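Local coordinates for genome polyprotein (Chicken sicinivirus JSY, PDB 6QWT) that probably copies the viral RNA genome as its 3Dpol RNA-dependent RNA polymerase domain, the part present in this chain, at residues 61-69 with 351-359; 237-246 with 303-311. One frame throughout, in Å; residues are numbered along the deposited sequence.

Contact 1. Residues 61-69 with 351-359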
loop_
_atom_site.group_PDB
_atom_site.type_symbol
_atom_site.label_atom_id
_atom_site.label_comp_id
_atom_site.label_asym_id
_atom_site.label_seq_id
_atom_site.Cartn_x
_atom_site.Cartn_y
_atom_site.Cartn_z
ATOM N N GLY A 61 19.537 -7.350 8.040
ATOM C CA GLY A 61 19.645 -8.780 7.851
ATOM C C GLY A 61 18.479 -9.365 7.084
ATOM O O GLY A 61 17.373 -8.817 7.102
ATOM N N ASP A 62 18.719 -10.481 6.399
ATOM C CA ASP A 62 17.692 -11.192 5.652
ATOM C C ASP A 62 17.635 -12.635 6.131
ATOM O O ASP A 62 18.641 -13.199 6.570
ATOM C CB ASP A 62 17.972 -11.144 4.142
ATOM C CG ASP A 62 16.899 -11.842 3.328
ATOM O OD1 ASP A 62 15.704 -11.603 3.595
ATOM O OD2 ASP A 62 17.252 -12.624 2.419
ATOM N N ILE A 63 16.453 -13.236 6.051
ATOM C CA ILE A 63 16.257 -14.626 6.448
ATOM C C ILE A 63 16.056 -15.456 5.188
ATOM O O ILE A 63 15.156 -15.181 4.386
ATOM C CB ILE A 63 15.080 -14.775 7.421
ATOM C CG1 ILE A 63 15.346 -13.955 8.687
ATOM C CG2 ILE A 63 14.868 -16.242 7.771
ATOM C CD1 ILE A 63 14.145 -13.814 9.598
ATOM N N ASP A 64 16.908 -16.467 5.012
ATOM C CA ASP A 64 16.882 -17.333 3.840
ATOM C C ASP A 64 16.214 -18.673 4.095
ATOM O O ASP A 64 15.727 -19.297 3.149
ATOM C CB ASP A 64 18.308 -17.585 3.341
ATOM C CG ASP A 64 18.792 -16.507 2.406
ATOM O OD1 ASP A 64 18.041 -16.153 1.471
ATOM O OD2 ASP A 64 19.918 -16.008 2.609
ATOM N N GLU A 65 16.195 -19.138 5.339
ATOM C CA GLU A 65 15.638 -20.447 5.617
ATOM C C GLU A 65 14.300 -20.327 6.332
ATOM O O GLU A 65 14.127 -19.444 7.181
ATOM C CB GLU A 65 16.600 -21.281 6.469
ATOM C CG GLU A 65 18.015 -21.335 5.908
ATOM C CD GLU A 65 18.071 -21.969 4.529
ATOM O OE1 GLU A 65 17.231 -22.851 4.241
ATOM O OE2 GLU A 65 18.954 -21.580 3.733
ATOM N N PRO A 66 13.339 -21.190 6.016
ATOM C CA PRO A 66 12.023 -21.082 6.651
ATOM C C PRO A 66 12.070 -21.505 8.111
ATOM O O PRO A 66 12.753 -22.464 8.478
ATOM C CB PRO A 66 11.153 -22.033 5.823
ATOM C CG PRO A 66 12.113 -23.043 5.295
ATOM C CD PRO A 66 13.399 -22.298 5.045
ATOM N N TRP A 67 11.339 -20.772 8.946
ATOM C CA TRP A 67 11.150 -21.205 10.317
ATOM C C TRP A 67 10.122 -22.338 10.353
ATOM O O TRP A 67 9.344 -22.505 9.411
ATOM C CB TRP A 67 10.728 -20.029 11.199
ATOM C CG TRP A 67 9.709 -19.094 10.624
ATOM C CD1 TRP A 67 8.363 -19.090 10.876
ATOM C CD2 TRP A 67 9.952 -17.994 9.738
ATOM N NE1 TRP A 67 7.754 -18.067 10.188
ATOM C CE2 TRP A 67 8.707 -17.379 9.482
ATOM C CE3 TRP A 67 11.098 -17.475 9.127
ATOM C CZ2 TRP A 67 8.581 -16.273 8.642
ATOM C CZ3 TRP A 67 10.968 -16.378 8.294
ATOM C CH2 TRP A 67 9.721 -15.790 8.060
ATOM N N PRO A 68 10.123 -23.150 11.420
ATOM C CA PRO A 68 9.346 -24.405 11.395
ATOM C C PRO A 68 7.884 -24.266 10.999
ATOM O O PRO A 68 7.337 -25.189 10.383
ATOM C CB PRO A 68 9.484 -24.913 12.836
ATOM C CG PRO A 68 10.817 -24.434 13.252
ATOM C CD PRO A 68 10.981 -23.074 12.617
ATOM N N SER A 69 7.232 -23.154 11.327
ATOM C CA SER A 69 5.818 -22.974 11.026
ATOM C C SER A 69 5.571 -22.240 9.714
ATOM O O SER A 69 4.409 -22.016 9.360
ATOM C CB SER A 69 5.125 -22.229 12.171
ATOM O OG SER A 69 5.590 -20.893 12.274
ATOM N N ASP A 351 5.741 -11.451 20.211
ATOM C CA ASP A 351 6.838 -12.198 20.820
ATOM C C ASP A 351 7.372 -13.268 19.875
ATOM O O ASP A 351 8.585 -13.503 19.819
ATOM C CB ASP A 351 6.383 -12.818 22.142
ATOM C CG ASP A 351 6.059 -11.773 23.201
ATOM O OD1 ASP A 351 5.103 -11.986 23.977
ATOM O OD2 ASP A 351 6.758 -10.738 23.255
ATOM N N PHE A 352 6.488 -13.932 19.125
ATOM C CA PHE A 352 6.956 -14.900 18.137
ATOM C C PHE A 352 7.785 -14.224 17.053
ATOM O O PHE A 352 8.820 -14.754 16.631
ATOM C CB PHE A 352 5.779 -15.645 17.504
ATOM C CG PHE A 352 6.159 -16.409 16.264
ATOM C CD1 PHE A 352 6.692 -17.685 16.361
ATOM C CD2 PHE A 352 6.016 -15.841 15.007
ATOM C CE1 PHE A 352 7.059 -18.387 15.227
ATOM C CE2 PHE A 352 6.381 -16.535 13.869
ATOM C CZ PHE A 352 6.905 -17.809 13.978
ATOM N N TYR A 353 7.330 -13.063 16.574
ATOM C CA TYR A 353 8.066 -12.338 15.544
ATOM C C TYR A 353 9.465 -11.968 16.022
ATOM O O TYR A 353 10.430 -12.042 15.252
ATOM C CB TYR A 353 7.295 -11.082 15.134
ATOM C CG TYR A 353 6.252 -11.299 14.058
ATOM C CD1 TYR A 353 5.327 -10.307 13.754
ATOM C CD2 TYR A 353 6.192 -12.491 13.345
ATOM C CE1 TYR A 353 4.371 -10.493 12.769
ATOM C CE2 TYR A 353 5.237 -12.688 12.359
ATOM C CZ TYR A 353 4.329 -11.684 12.074
ATOM O OH TYR A 353 3.375 -11.864 11.095
ATOM N N HIS A 354 9.593 -11.565 17.290
ATOM C CA HIS A 354 10.895 -11.160 17.812
ATOM C C HIS A 354 11.878 -12.321 17.842
ATOM O O HIS A 354 13.082 -12.119 17.652
ATOM C CB HIS A 354 10.743 -10.574 19.216
ATOM C CG HIS A 354 9.969 -9.294 19.260
ATOM N ND1 HIS A 354 9.172 -8.945 20.329
ATOM C CD2 HIS A 354 9.872 -8.279 18.369
ATOM C CE1 HIS A 354 8.613 -7.771 20.094
ATOM N NE2 HIS A 354 9.021 -7.345 18.912
ATOM N N SER A 355 11.390 -13.541 18.071
ATOM C CA SER A 355 12.277 -14.679 18.257
ATOM C C SER A 355 12.585 -15.433 16.969
ATOM O O SER A 355 13.576 -16.170 16.927
ATOM C CB SER A 355 11.677 -15.648 19.281
ATOM O OG SER A 355 10.600 -16.376 18.718
ATOM N N GLN A 356 11.772 -15.273 15.922
ATOM C CA GLN A 356 11.935 -16.041 14.695
ATOM C C GLN A 356 12.070 -15.199 13.436
ATOM O O GLN A 356 12.502 -15.732 12.408
ATOM C CB GLN A 356 10.753 -17.005 14.499
ATOM C CG GLN A 356 10.617 -18.067 15.580
ATOM C CD GLN A 356 11.774 -19.045 15.580
ATOM O OE1 GLN A 356 12.177 -19.553 14.533
ATOM N NE2 GLN A 356 12.321 -19.311 16.761
ATOM N N THR A 357 11.698 -13.920 13.473
ATOM C CA THR A 357 11.747 -13.083 12.280
ATOM C C THR A 357 12.434 -11.758 12.577
ATOM O O THR A 357 12.964 -11.550 13.674
ATOM C CB THR A 357 10.339 -12.819 11.733
ATOM O OG1 THR A 357 9.673 -11.870 12.573
ATOM C CG2 THR A 357 9.514 -14.103 11.674
ATOM N N ASN A 358 12.425 -10.858 11.596
ATOM C CA ASN A 358 12.873 -9.485 11.770
ATOM C C ASN A 358 11.710 -8.508 11.897
ATOM O O ASN A 358 11.939 -7.296 11.974
ATOM C CB ASN A 358 13.776 -9.072 10.603
ATOM C CG ASN A 358 15.091 -9.832 10.581
ATOM O OD1 ASN A 358 15.667 -10.130 11.627
ATOM N ND2 ASN A 358 15.571 -10.152 9.383
ATOM N N TYR A 359 10.476 -9.004 11.919
ATOM C CA TYR A 359 9.311 -8.138 12.037
ATOM C C TYR A 359 9.248 -7.505 13.422
ATOM O O TYR A 359 9.433 -8.183 14.438
ATOM C CB TYR A 359 8.030 -8.929 11.784
ATOM C CG TYR A 359 7.854 -9.476 10.386
ATOM C CD1 TYR A 359 8.075 -8.683 9.267
ATOM C CD2 TYR A 359 7.436 -10.787 10.190
ATOM C CE1 TYR A 359 7.894 -9.191 7.987
ATOM C CE2 TYR A 359 7.255 -11.299 8.922
ATOM C CZ TYR A 359 7.482 -10.500 7.825
ATOM O OH TYR A 359 7.294 -11.026 6.568
#
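Trp67 and Ile63, from an irregular N-terminal stretch, pack against the C-terminal end of helix 346-356 and the turn after it. By its sequence position after the YGDD strands this helix matches the motif D helix of the viral polymerase palm, so the contact lays an N-terminal loop over the palm subdomain.

Aromatic and apolar contacts centre on the indole. Thr357 CG2 lies over its face, 4.0 Å from the centroid of the six-membered ring and 15° off the normal, a CH-pi contact. The edge of Phe352 points toward the face of the five-membered ring in an offset edge-to-face pair, with CZ 3.7 Å from Trp67 CD1 and the planes at 66°. Carbon CG of Trp67 sits between the backbone N and the carbonyl carbon (chi1 42°), which turns the ring back over the helix end. Trp67 NE1 hydrogen-bonds to Ser314 OG of helix 298-316, which helps fix the rotation of the indole, and Ser69 OG hydrogen-bonds to the Ser314 carbonyl while also lying against Phe352 CZ. Ile63 reaches in beside this cluster, its CD1 3.7 Å from Thr357 CA.

Polar atoms add looser contacts: Gln356 OE1 lies against Trp67 CB at 3.7 Å, and Asn358 ND2 approaches Gly61 O at 3.2 Å with an angle too poor for a hydrogen bond. Nearby, Lys290 forms salt bridges with both Asp62 and Asp64.

Hydrogen bonds within 351-359 set the shape of the turn that carries Thr357. Tyr353 O accepts from both Thr357 N and Thr357 OG1, which reach it from opposite faces of the carbonyl plane, and OG1 in turn takes the N-H of Tyr359 at 3.0 Å, closing an ST turn.

Contact 2. Residues 237-246 with 303-311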
loop_
_atom_site.group_PDB
_atom_site.type_symbol
_atom_site.label_atom_id
_atom_site.label_comp_id
_atom_site.label_asym_id
_atom_site.label_seq_id
_atom_site.Cartn_x
_atom_site.Cartn_y
_atom_site.Cartn_z
ATOM N N PHE A 237 8.071 -2.582 7.514
ATOM C CA PHE A 237 7.613 -3.812 6.873
ATOM C C PHE A 237 8.326 -4.048 5.546
ATOM O O PHE A 237 8.706 -5.181 5.229
ATOM C CB PHE A 237 6.100 -3.745 6.665
ATOM C CG PHE A 237 5.475 -5.047 6.241
ATOM C CD1 PHE A 237 5.678 -6.205 6.978
ATOM C CD2 PHE A 237 4.670 -5.106 5.115
ATOM C CE1 PHE A 237 5.097 -7.403 6.591
ATOM C CE2 PHE A 237 4.085 -6.298 4.723
ATOM C CZ PHE A 237 4.298 -7.449 5.462
ATOM N N ASP A 238 8.526 -2.987 4.761
ATOM C CA ASP A 238 9.127 -3.115 3.438
ATOM C C ASP A 238 10.601 -3.494 3.485
ATOM O O ASP A 238 11.158 -3.867 2.448
ATOM C CB ASP A 238 8.948 -1.812 2.658
ATOM C CG ASP A 238 7.493 -1.397 2.551
ATOM O OD1 ASP A 238 6.674 -2.219 2.087
ATOM O OD2 ASP A 238 7.167 -0.255 2.938
ATOM N N SER A 239 11.241 -3.410 4.650
ATOM C CA SER A 239 12.624 -3.841 4.802
ATOM C C SER A 239 12.759 -5.179 5.516
ATOM O O SER A 239 13.719 -5.912 5.256
ATOM C CB SER A 239 13.431 -2.784 5.568
ATOM O OG SER A 239 13.598 -1.610 4.794
ATOM N N THR A 240 11.816 -5.524 6.389
ATOM C CA THR A 240 11.953 -6.687 7.254
ATOM C C THR A 240 11.381 -7.968 6.658
ATOM O O THR A 240 11.577 -9.040 7.243
ATOM C CB THR A 240 11.280 -6.415 8.603
ATOM O OG1 THR A 240 9.942 -5.953 8.381
ATOM C CG2 THR A 240 12.054 -5.358 9.375
ATOM N N ILE A 241 10.682 -7.894 5.529
ATOM C CA ILE A 241 10.118 -9.092 4.913
ATOM C C ILE A 241 11.260 -9.986 4.446
ATOM O O ILE A 241 12.113 -9.545 3.660
ATOM C CB ILE A 241 9.182 -8.746 3.747
ATOM C CG1 ILE A 241 7.854 -8.196 4.269
ATOM C CG2 ILE A 241 8.937 -9.976 2.890
ATOM C CD1 ILE A 241 7.056 -7.476 3.208
ATOM N N PRO A 242 11.324 -11.231 4.900
ATOM C CA PRO A 242 12.424 -12.108 4.497
ATOM C C PRO A 242 12.223 -12.687 3.106
ATOM O O PRO A 242 11.098 -12.901 2.646
ATOM C CB PRO A 242 12.404 -13.208 5.565
ATOM C CG PRO A 242 11.005 -13.238 6.041
ATOM C CD PRO A 242 10.483 -11.834 5.948
ATOM N N SER A 243 13.353 -12.939 2.439
ATOM C CA SER A 243 13.329 -13.499 1.092
ATOM C C SER A 243 12.545 -14.803 1.039
ATOM O O SER A 243 11.841 -15.073 0.058
ATOM C CB SER A 243 14.759 -13.735 0.601
ATOM O OG SER A 243 15.325 -12.546 0.088
ATOM N N VAL A 244 12.657 -15.622 2.086
ATOM C CA VAL A 244 12.118 -16.976 2.041
ATOM C C VAL A 244 10.603 -16.967 1.866
ATOM O O VAL A 244 10.042 -17.864 1.226
ATOM C CB VAL A 244 12.559 -17.749 3.305
ATOM C CG1 VAL A 244 11.969 -17.119 4.562
ATOM C CG2 VAL A 244 12.201 -19.226 3.193
ATOM N N VAL A 245 9.917 -15.951 2.397
ATOM C CA VAL A 245 8.463 -15.890 2.252
ATOM C C VAL A 245 8.081 -15.639 0.797
ATOM O O VAL A 245 7.205 -16.316 0.241
ATOM C CB VAL A 245 7.872 -14.819 3.187
ATOM C CG1 VAL A 245 6.360 -14.761 3.032
ATOM C CG2 VAL A 245 8.243 -15.107 4.633
ATOM N N PHE A 246 8.734 -14.664 0.156
ATOM C CA PHE A 246 8.479 -14.399 -1.259
ATOM C C PHE A 246 8.813 -15.611 -2.118
ATOM O O PHE A 246 8.075 -15.943 -3.053
ATOM C CB PHE A 246 9.293 -13.191 -1.725
ATOM C CG PHE A 246 8.607 -11.877 -1.513
ATOM C CD1 PHE A 246 7.395 -11.609 -2.125
ATOM C CD2 PHE A 246 9.177 -10.906 -0.707
ATOM C CE1 PHE A 246 6.759 -10.396 -1.933
ATOM C CE2 PHE A 246 8.548 -9.689 -0.514
ATOM C CZ PHE A 246 7.337 -9.435 -1.126
ATOM N N LEU A 303 0.995 -8.851 -3.451
ATOM C CA LEU A 303 1.946 -9.823 -2.925
ATOM C C LEU A 303 2.311 -9.530 -1.474
ATOM O O LEU A 303 2.571 -10.462 -0.705
ATOM C CB LEU A 303 3.201 -9.855 -3.801
ATOM C CG LEU A 303 2.933 -10.101 -5.290
ATOM C CD1 LEU A 303 4.224 -10.106 -6.092
ATOM C CD2 LEU A 303 2.171 -11.403 -5.495
ATOM N N ASN A 304 2.335 -8.253 -1.082
ATOM C CA ASN A 304 2.569 -7.915 0.319
ATOM C C ASN A 304 1.450 -8.441 1.207
ATOM O O ASN A 304 1.706 -8.917 2.320
ATOM C CB ASN A 304 2.706 -6.403 0.488
ATOM C CG ASN A 304 4.149 -5.943 0.453
ATOM O OD1 ASN A 304 4.967 -6.474 -0.302
ATOM N ND2 ASN A 304 4.469 -4.949 1.272
ATOM N N SER A 305 0.201 -8.341 0.738
ATOM C CA SER A 305 -0.930 -8.905 1.474
ATOM C C SER A 305 -0.728 -10.389 1.723
ATOM O O SER A 305 -0.911 -10.877 2.844
ATOM C CB SER A 305 -2.232 -8.680 0.706
ATOM O OG SER A 305 -2.602 -7.317 0.700
ATOM N N MET A 306 -0.360 -11.128 0.675
ATOM C CA MET A 306 -0.107 -12.553 0.834
ATOM C C MET A 306 1.033 -12.797 1.813
ATOM O O MET A 306 0.921 -13.652 2.696
ATOM C CB MET A 306 0.176 -13.185 -0.529
ATOM C CG MET A 306 -0.946 -12.934 -1.528
ATOM S SD MET A 306 -0.690 -13.647 -3.166
ATOM C CE MET A 306 -0.415 -15.343 -2.759
ATOM N N VAL A 307 2.120 -12.026 1.699
ATOM C CA VAL A 307 3.227 -12.135 2.650
ATOM C C VAL A 307 2.728 -11.918 4.073
ATOM O O VAL A 307 3.059 -12.673 4.995
ATOM C CB VAL A 307 4.343 -11.136 2.296
ATOM C CG1 VAL A 307 5.316 -10.986 3.464
ATOM C CG2 VAL A 307 5.070 -11.568 1.039
ATOM N N ASN A 308 1.927 -10.873 4.271
ATOM C CA ASN A 308 1.411 -10.577 5.602
ATOM C C ASN A 308 0.534 -11.711 6.123
ATOM O O ASN A 308 0.656 -12.114 7.285
ATOM C CB ASN A 308 0.638 -9.263 5.558
ATOM C CG ASN A 308 0.671 -8.526 6.868
ATOM O OD1 ASN A 308 0.916 -9.116 7.919
ATOM N ND2 ASN A 308 0.467 -7.214 6.811
ATOM N N ASN A 309 -0.359 -12.235 5.277
ATOM C CA ASN A 309 -1.206 -13.352 5.688
ATOM C C ASN A 309 -0.361 -14.549 6.107
ATOM O O ASN A 309 -0.586 -15.142 7.169
ATOM C CB ASN A 309 -2.156 -13.742 4.553
ATOM C CG ASN A 309 -3.478 -12.988 4.600
ATOM O OD1 ASN A 309 -4.519 -13.550 4.953
ATOM N ND2 ASN A 309 -3.443 -11.712 4.229
ATOM N N ILE A 310 0.631 -14.908 5.282
ATOM C CA ILE A 310 1.482 -16.061 5.573
ATOM C C ILE A 310 2.226 -15.859 6.887
ATOM O O ILE A 310 2.296 -16.762 7.731
ATOM C CB ILE A 310 2.466 -16.309 4.412
ATOM C CG1 ILE A 310 1.718 -16.470 3.086
ATOM C CG2 ILE A 310 3.349 -17.510 4.703
ATOM C CD1 ILE A 310 1.322 -17.858 2.763
ATOM N N SER A 311 2.801 -14.671 7.075
ATOM C CA SER A 311 3.595 -14.408 8.272
ATOM C C SER A 311 2.742 -14.498 9.531
ATOM O O SER A 311 3.130 -15.140 10.512
ATOM C CB SER A 311 4.263 -13.039 8.156
ATOM O OG SER A 311 5.031 -12.963 6.970
#
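With chi1 at 165°, Val307 sends its two methyls to different partners: CG1, anti to the backbone N, meets Ile241 tip to tip, while CG2, anti to the carbonyl carbon, lies over a face of Phe246. The latter is a CH-pi contact, 3.9 Å from the ring centroid and 20° off the normal. Val245 CG1 crosses Val307 obliquely at 3.9 Å from its CG1, completing an apolar cluster around this one valine.

The Asn304 amide borders the cluster. Its OD1, weakly hydrogen-bonded to Asn293 ND2, lies in the Phe246 ring plane, at the edge, 3.9 Å from CZ. The Asn304 and Phe237 side chains slide past each other in opposite directions, ND2 3.7 Å from CE2 and amide and ring planes 86° apart; ND2 also approaches Asp238 OD1 to 3.6 Å without a hydrogen bond. Asn308 packs against Phe237 CZ and hydrogen-bonds through ND2 to Gly333 O.

By sequence, 237-246 carries the end of motif A and what follows, 303-311 is part of the motif B helix, and Gly333 belongs to the motif C YGDD. In related picornaviral polymerases the residues matching Asp238 and Asn304 help recognise the incoming nucleotide's ribose; their approach is consistent with that palm active-site arrangement.

In the fold
From the N terminus the chain passes through 61-69, runs much later through palm strand 230-235 into 237-246, continues to helix 298-316 and only then reaches 351-359. Contact 1 therefore closes a loop of 281 intervening residues, and contact 2, which closes one of 56, is nested inside it. Their centres lie about 11 Å apart and they touch directly: Asp62 OD1 probably takes a hydrogen bond from Ser243 N, and Tyr359 OH probably bonds Ser311 OG. Together they tie the N-terminal loop, helix 243-256, helix 298-316 and the end of helix 346-356. Backbone bonds from Ser1 to Gly61 and Ser239 bring the chain's first residue to both contacts.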